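Local coordinates for serine-rich Repeat Adhesion Glycoprotein (Srr1) (Streptococcus agalactiae, PDB 4MBO) that is a surface adhesion glycoprotein of group B streptococcus that binds fibrinogen, probably through the immunoglobulin-like domains of its binding region, at residues A[41-54]-A[113-125]. Residues are numbered along the deposited sequence; the frame is centred on the assembly and turned at random. Where two conformers were deposited one is given.
Sequences ENLVLNFAFSIASV and LNNIKARVNMPVW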
loop_
_atom_site.group_PDB
_atom_site.type_symbol
_atom_site.label_atom_id
_atom_site.label_comp_id
_atom_site.label_asym_id
_atom_site.label_seq_id
_atom_site.Cartn_x
_atom_site.Cartn_y
_atom_site.Cartn_z
ATOM N N GLU A 41 -2.058 -5.914 -8.146
ATOM C CA GLU A 41 -1.290 -5.715 -9.384
ATOM C C GLU A 41 -0.073 -4.794 -9.186
ATOM O O GLU A 41 -0.023 -3.978 -8.259
ATOM C CB GLU A 41 -2.185 -5.157 -10.490
ATOM C CG GLU A 41 -3.209 -6.177 -10.953
ATOM C CD GLU A 41 -3.974 -5.787 -12.196
ATOM O OE1 GLU A 41 -4.005 -4.583 -12.558
ATOM O OE2 GLU A 41 -4.553 -6.721 -12.812
ATOM N N ASN A 42 0.907 -4.915 -10.089
ATOM C CA ASN A 42 2.107 -4.123 -10.041
ATOM C C ASN A 42 2.723 -4.129 -11.421
ATOM O O ASN A 42 2.237 -4.840 -12.328
ATOM C CB ASN A 42 3.092 -4.646 -8.966
ATOM C CG ASN A 42 3.476 -6.095 -9.165
ATOM O OD1 ASN A 42 2.924 -6.982 -8.504
ATOM N ND2 ASN A 42 4.373 -6.366 -10.104
ATOM N N LEU A 43 3.734 -3.299 -11.582
ATOM C CA LEU A 43 4.535 -3.235 -12.806
ATOM C C LEU A 43 5.794 -4.036 -12.578
ATOM O O LEU A 43 6.055 -4.510 -11.468
ATOM C CB LEU A 43 4.884 -1.796 -13.135
ATOM C CG LEU A 43 3.674 -0.894 -13.405
ATOM C CD1 LEU A 43 4.095 0.569 -13.516
ATOM C CD2 LEU A 43 2.893 -1.350 -14.633
ATOM N N VAL A 44 6.581 -4.228 -13.639
ATOM C CA VAL A 44 7.821 -4.963 -13.522
ATOM C C VAL A 44 8.965 -4.120 -14.104
ATOM O O VAL A 44 8.862 -3.574 -15.208
ATOM C CB VAL A 44 7.742 -6.333 -14.256
ATOM C CG1 VAL A 44 9.097 -7.022 -14.165
ATOM C CG2 VAL A 44 6.682 -7.228 -13.585
ATOM N N LEU A 45 10.021 -4.002 -13.331
ATOM C CA LEU A 45 11.242 -3.326 -13.744
ATOM C C LEU A 45 12.325 -4.344 -14.053
ATOM O O LEU A 45 12.575 -5.264 -13.268
ATOM C CB LEU A 45 11.737 -2.445 -12.604
ATOM C CG LEU A 45 13.130 -1.804 -12.767
ATOM C CD1 LEU A 45 13.138 -0.847 -13.952
ATOM C CD2 LEU A 45 13.531 -1.085 -11.488
ATOM N N ASN A 46 12.991 -4.164 -15.187
ATOM C CA ASN A 46 14.158 -4.976 -15.419
ATOM C C ASN A 46 15.296 -4.135 -15.973
ATOM O O ASN A 46 15.078 -3.122 -16.657
ATOM C CB ASN A 46 13.883 -6.150 -16.321
ATOM C CG ASN A 46 13.736 -5.762 -17.742
ATOM O OD1 ASN A 46 12.684 -5.331 -18.162
ATOM N ND2 ASN A 46 14.804 -5.966 -18.530
ATOM N N PHE A 47 16.516 -4.529 -15.635
ATOM C CA PHE A 47 17.697 -3.854 -16.147
ATOM C C PHE A 47 18.848 -4.832 -16.216
ATOM O O PHE A 47 18.839 -5.878 -15.565
ATOM C CB PHE A 47 18.053 -2.599 -15.311
ATOM C CG PHE A 47 18.325 -2.858 -13.864
ATOM C CD1 PHE A 47 19.603 -3.175 -13.432
ATOM C CD2 PHE A 47 17.301 -2.740 -12.933
ATOM C CE1 PHE A 47 19.849 -3.410 -12.079
ATOM C CE2 PHE A 47 17.550 -2.965 -11.591
ATOM C CZ PHE A 47 18.811 -3.304 -11.179
ATOM N N ALA A 48 19.857 -4.477 -17.011
ATOM C CA ALA A 48 21.024 -5.315 -17.153
ATOM C C ALA A 48 22.161 -4.458 -17.677
ATOM O O ALA A 48 21.933 -3.409 -18.304
ATOM C CB ALA A 48 20.737 -6.447 -18.123
ATOM N N PHE A 49 23.378 -4.913 -17.434
ATOM C CA PHE A 49 24.585 -4.247 -17.921
ATOM C C PHE A 49 25.803 -5.147 -17.690
ATOM O O PHE A 49 25.696 -6.206 -17.056
ATOM C CB PHE A 49 24.813 -2.893 -17.193
ATOM C CG PHE A 49 24.973 -3.014 -15.708
ATOM C CD1 PHE A 49 26.213 -3.262 -15.125
ATOM C CD2 PHE A 49 23.864 -2.876 -14.873
ATOM C CE1 PHE A 49 26.357 -3.383 -13.754
ATOM C CE2 PHE A 49 24.005 -3.019 -13.503
ATOM C CZ PHE A 49 25.244 -3.258 -12.943
ATOM N N SER A 50 26.932 -4.724 -18.242
ATOM C CA SER A 50 28.216 -5.312 -17.987
ATOM C C SER A 50 29.134 -4.248 -17.402
ATOM O O SER A 50 28.960 -3.050 -17.655
ATOM C CB SER A 50 28.859 -5.820 -19.278
ATOM O OG SER A 50 28.137 -6.914 -19.774
ATOM N N ILE A 51 30.135 -4.689 -16.638
ATOM C CA ILE A 51 31.137 -3.770 -16.084
ATOM C C ILE A 51 32.472 -4.540 -15.981
ATOM O O ILE A 51 32.509 -5.689 -15.499
ATOM C CB ILE A 51 30.663 -3.120 -14.751
ATOM C CG1 ILE A 51 31.659 -2.055 -14.309
ATOM C CG2 ILE A 51 30.446 -4.148 -13.642
ATOM C CD1 ILE A 51 31.100 -1.112 -13.272
ATOM N N ALA A 52 33.549 -3.955 -16.497
ATOM C CA ALA A 52 34.852 -4.646 -16.518
ATOM C C ALA A 52 35.369 -5.028 -15.139
ATOM O O ALA A 52 35.851 -6.149 -14.922
ATOM C CB ALA A 52 35.874 -3.787 -17.243
ATOM N N SER A 53 35.317 -4.090 -14.216
ATOM C CA SER A 53 35.746 -4.366 -12.868
ATOM C C SER A 53 35.196 -3.317 -11.934
ATOM O O SER A 53 34.857 -2.215 -12.357
ATOM C CB SER A 53 37.271 -4.421 -12.770
ATOM O OG SER A 53 37.830 -3.125 -12.783
ATOM N N VAL A 54 35.095 -3.681 -10.664
ATOM C CA VAL A 54 34.605 -2.797 -9.632
ATOM C C VAL A 54 35.430 -2.936 -8.356
ATOM O O VAL A 54 36.219 -3.866 -8.226
ATOM C CB VAL A 54 33.139 -3.119 -9.272
ATOM C CG1 VAL A 54 32.270 -3.076 -10.521
ATOM C CG2 VAL A 54 33.029 -4.480 -8.576
ATOM N N LEU A 113 36.556 -10.057 -9.401
ATOM C CA LEU A 113 36.214 -10.516 -10.735
ATOM C C LEU A 113 36.570 -9.570 -11.854
ATOM O O LEU A 113 36.942 -8.410 -11.646
ATOM C CB LEU A 113 34.706 -10.762 -10.808
ATOM C CG LEU A 113 34.113 -11.676 -9.740
ATOM C CD1 LEU A 113 32.610 -11.734 -9.896
ATOM C CD2 LEU A 113 34.702 -13.076 -9.814
ATOM N N ASN A 114 36.467 -10.102 -13.065
ATOM C CA ASN A 114 36.605 -9.309 -14.273
ATOM C C ASN A 114 35.423 -9.630 -15.167
ATOM O O ASN A 114 34.949 -10.768 -15.186
ATOM C CB ASN A 114 37.917 -9.554 -15.002
ATOM C CG ASN A 114 39.096 -8.927 -14.288
ATOM O OD1 ASN A 114 39.594 -7.878 -14.702
ATOM N ND2 ASN A 114 39.503 -9.522 -13.173
ATOM N N ASN A 115 34.954 -8.615 -15.882
ATOM C CA ASN A 115 33.841 -8.737 -16.822
ATOM C C ASN A 115 32.595 -9.303 -16.164
ATOM O O ASN A 115 32.168 -10.422 -16.436
ATOM C CB ASN A 115 34.257 -9.564 -18.028
ATOM C CG ASN A 115 35.457 -8.963 -18.742
ATOM O OD1 ASN A 115 35.546 -7.752 -18.926
ATOM N ND2 ASN A 115 36.386 -9.809 -19.132
ATOM N N ILE A 116 32.043 -8.494 -15.277
ATOM C CA ILE A 116 30.860 -8.813 -14.520
ATOM C C ILE A 116 29.606 -8.521 -15.338
ATOM O O ILE A 116 29.522 -7.506 -16.018
ATOM C CB ILE A 116 30.801 -7.931 -13.252
ATOM C CG1 ILE A 116 31.959 -8.284 -12.311
ATOM C CG2 ILE A 116 29.458 -8.081 -12.529
ATOM C CD1 ILE A 116 32.134 -7.282 -11.201
ATOM N N LYS A 117 28.650 -9.441 -15.263
ATOM C CA LYS A 117 27.335 -9.263 -15.871
ATOM C C LYS A 117 26.309 -9.123 -14.769
ATOM O O LYS A 117 26.333 -9.877 -13.798
ATOM C CB LYS A 117 27.002 -10.463 -16.728
ATOM C CG LYS A 117 27.877 -10.511 -17.958
ATOM C CD LYS A 117 27.373 -11.508 -18.965
ATOM C CE LYS A 117 27.473 -12.918 -18.440
ATOM N NZ LYS A 117 28.873 -13.317 -18.137
ATOM N N ALA A 118 25.411 -8.157 -14.913
ATOM C CA ALA A 118 24.373 -7.936 -13.939
ATOM C C ALA A 118 23.034 -7.974 -14.657
ATOM O O ALA A 118 22.895 -7.453 -15.749
ATOM C CB ALA A 118 24.575 -6.595 -13.230
ATOM N N ARG A 119 22.025 -8.581 -14.033
ATOM C CA ARG A 119 20.710 -8.649 -14.637
ATOM C C ARG A 119 19.718 -8.767 -13.498
ATOM O O ARG A 119 19.862 -9.634 -12.640
ATOM C CB ARG A 119 20.594 -9.873 -15.563
ATOM C CG ARG A 119 19.298 -9.967 -16.348
ATOM C CD ARG A 119 19.367 -11.012 -17.471
ATOM N NE ARG A 119 20.480 -10.701 -18.370
ATOM C CZ ARG A 119 20.417 -9.803 -19.348
ATOM N NH1 ARG A 119 19.258 -9.194 -19.645
ATOM N NH2 ARG A 119 21.503 -9.506 -20.028
ATOM N N VAL A 120 18.695 -7.918 -13.515
ATOM C CA VAL A 120 17.706 -7.882 -12.460
ATOM C C VAL A 120 16.291 -7.671 -12.990
ATOM O O VAL A 120 16.081 -6.913 -13.969
ATOM C CB VAL A 120 18.015 -6.685 -11.511
ATOM C CG1 VAL A 120 16.923 -6.499 -10.446
ATOM C CG2 VAL A 120 19.371 -6.861 -10.851
ATOM N N ASN A 121 15.357 -8.395 -12.360
ATOM C CA ASN A 121 13.925 -8.243 -12.555
ATOM C C ASN A 121 13.344 -8.021 -11.165
ATOM O O ASN A 121 13.772 -8.664 -10.196
ATOM C CB ASN A 121 13.284 -9.501 -13.121
ATOM C CG ASN A 121 13.682 -9.778 -14.544
ATOM O OD1 ASN A 121 13.389 -9.000 -15.455
ATOM N ND2 ASN A 121 14.287 -10.919 -14.757
ATOM N N MET A 122 12.424 -7.073 -11.029
ATOM C CA MET A 122 11.747 -6.915 -9.743
ATOM C C MET A 122 10.408 -6.201 -9.924
ATOM O O MET A 122 10.220 -5.428 -10.887
ATOM C CB MET A 122 12.598 -6.100 -8.779
ATOM C CG MET A 122 12.569 -4.645 -9.099
ATOM S SD MET A 122 13.501 -3.638 -7.911
ATOM C CE MET A 122 15.091 -4.091 -8.463
ATOM N N PRO A 123 9.461 -6.473 -9.015
ATOM C CA PRO A 123 8.223 -5.714 -9.075
ATOM C C PRO A 123 8.408 -4.285 -8.562
ATOM O O PRO A 123 9.207 -4.013 -7.659
ATOM C CB PRO A 123 7.271 -6.493 -8.145
ATOM C CG PRO A 123 8.171 -7.159 -7.199
ATOM C CD PRO A 123 9.412 -7.518 -7.991
ATOM N N VAL A 124 7.691 -3.380 -9.190
ATOM C CA VAL A 124 7.617 -1.983 -8.740
ATOM C C VAL A 124 6.145 -1.581 -8.778
ATOM O O VAL A 124 5.382 -2.085 -9.588
ATOM C CB VAL A 124 8.467 -1.003 -9.549
ATOM C CG1 VAL A 124 9.950 -1.273 -9.359
ATOM C CG2 VAL A 124 8.113 -0.986 -11.010
ATOM N N TRP A 125 5.769 -0.659 -7.890
ATOM C CA TRP A 125 4.405 -0.234 -7.747
ATOM C C TRP A 125 4.249 1.275 -7.875
ATOM O O TRP A 125 5.116 2.028 -7.400
ATOM C CB TRP A 125 3.914 -0.562 -6.326
ATOM C CG TRP A 125 3.623 -1.977 -6.025
ATOM C CD1 TRP A 125 2.387 -2.549 -5.974
ATOM C CD2 TRP A 125 4.554 -2.991 -5.671
ATOM N NE1 TRP A 125 2.493 -3.860 -5.627
ATOM C CE2 TRP A 125 3.812 -4.159 -5.419
ATOM C CE3 TRP A 125 5.954 -3.016 -5.503
ATOM C CZ2 TRP A 125 4.408 -5.368 -5.064
ATOM C CZ3 TRP A 125 6.546 -4.222 -5.124
ATOM C CH2 TRP A 125 5.771 -5.371 -4.906
HETATM O O HOH W 1 -0.405 -4.582 -5.606
HETATM O O HOH W 2 1.222 -7.075 -5.852
HETATM O O HOH W 3 35.897 -6.496 -10.114
#
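Strands 43-51 and 116-125 pair antiparallel over nine residues, from Leu43 opposite Val124 to Ile51 opposite Ile116, their short axes at 139°. Leu43, Leu45, Phe47, Phe49 and Ile51 form the hydrogen-bonded pairs, each giving its N-H and carbonyl to one partner; Leu45 N reaches Met122 O at 2.8 Å. Past Ile51 the pairing runs on for one bond, Asn115 N to Ala52 O. At the other end Leu43 O takes two donors on opposite faces of its carbonyl plane, Val124 N and the side-chain ND2 of Asn42, the latter at 2.9 Å.

The two aromatic rings of strand 43-51 bend across to the partner strand. Phe47 CG sits between its backbone N and carbonyl carbon (chi1 59°), which swings the ring over Val120, whose CB lies 3.5 Å from Phe47 CZ on one ring face; Met122 CE meets the edge of this ring. Phe49 repeats the posture over the much smaller Ala118, Ala118 CB lying 3.4 Å from Phe49 CZ over one ring face. These residues face the interior of a β-sandwich, in keeping with the bacterial Ig family: the side chains of Phe47 and Phe49 both touch Leu145 of the opposing sheet, and Phe60 meets Phe49 edge-to-face. On the outer side Ala48 CB lies under one face of the Arg119 guanidinium, 3.5 Å from Arg119 NH1, while Asn46 OD1 accepts from Lys25 NZ on the neighbouring strand 20-25.

Asn42, whose side chain comes to about 4 Å from a bound calcium ion, packs its CB over one face of the Trp125 indole in a CH-pi contact, 3.6 Å from the centroid of the five-membered ring. A water in the indole plane accepts from Trp125 NE1 at 3.0 Å and donates to Glu41 O.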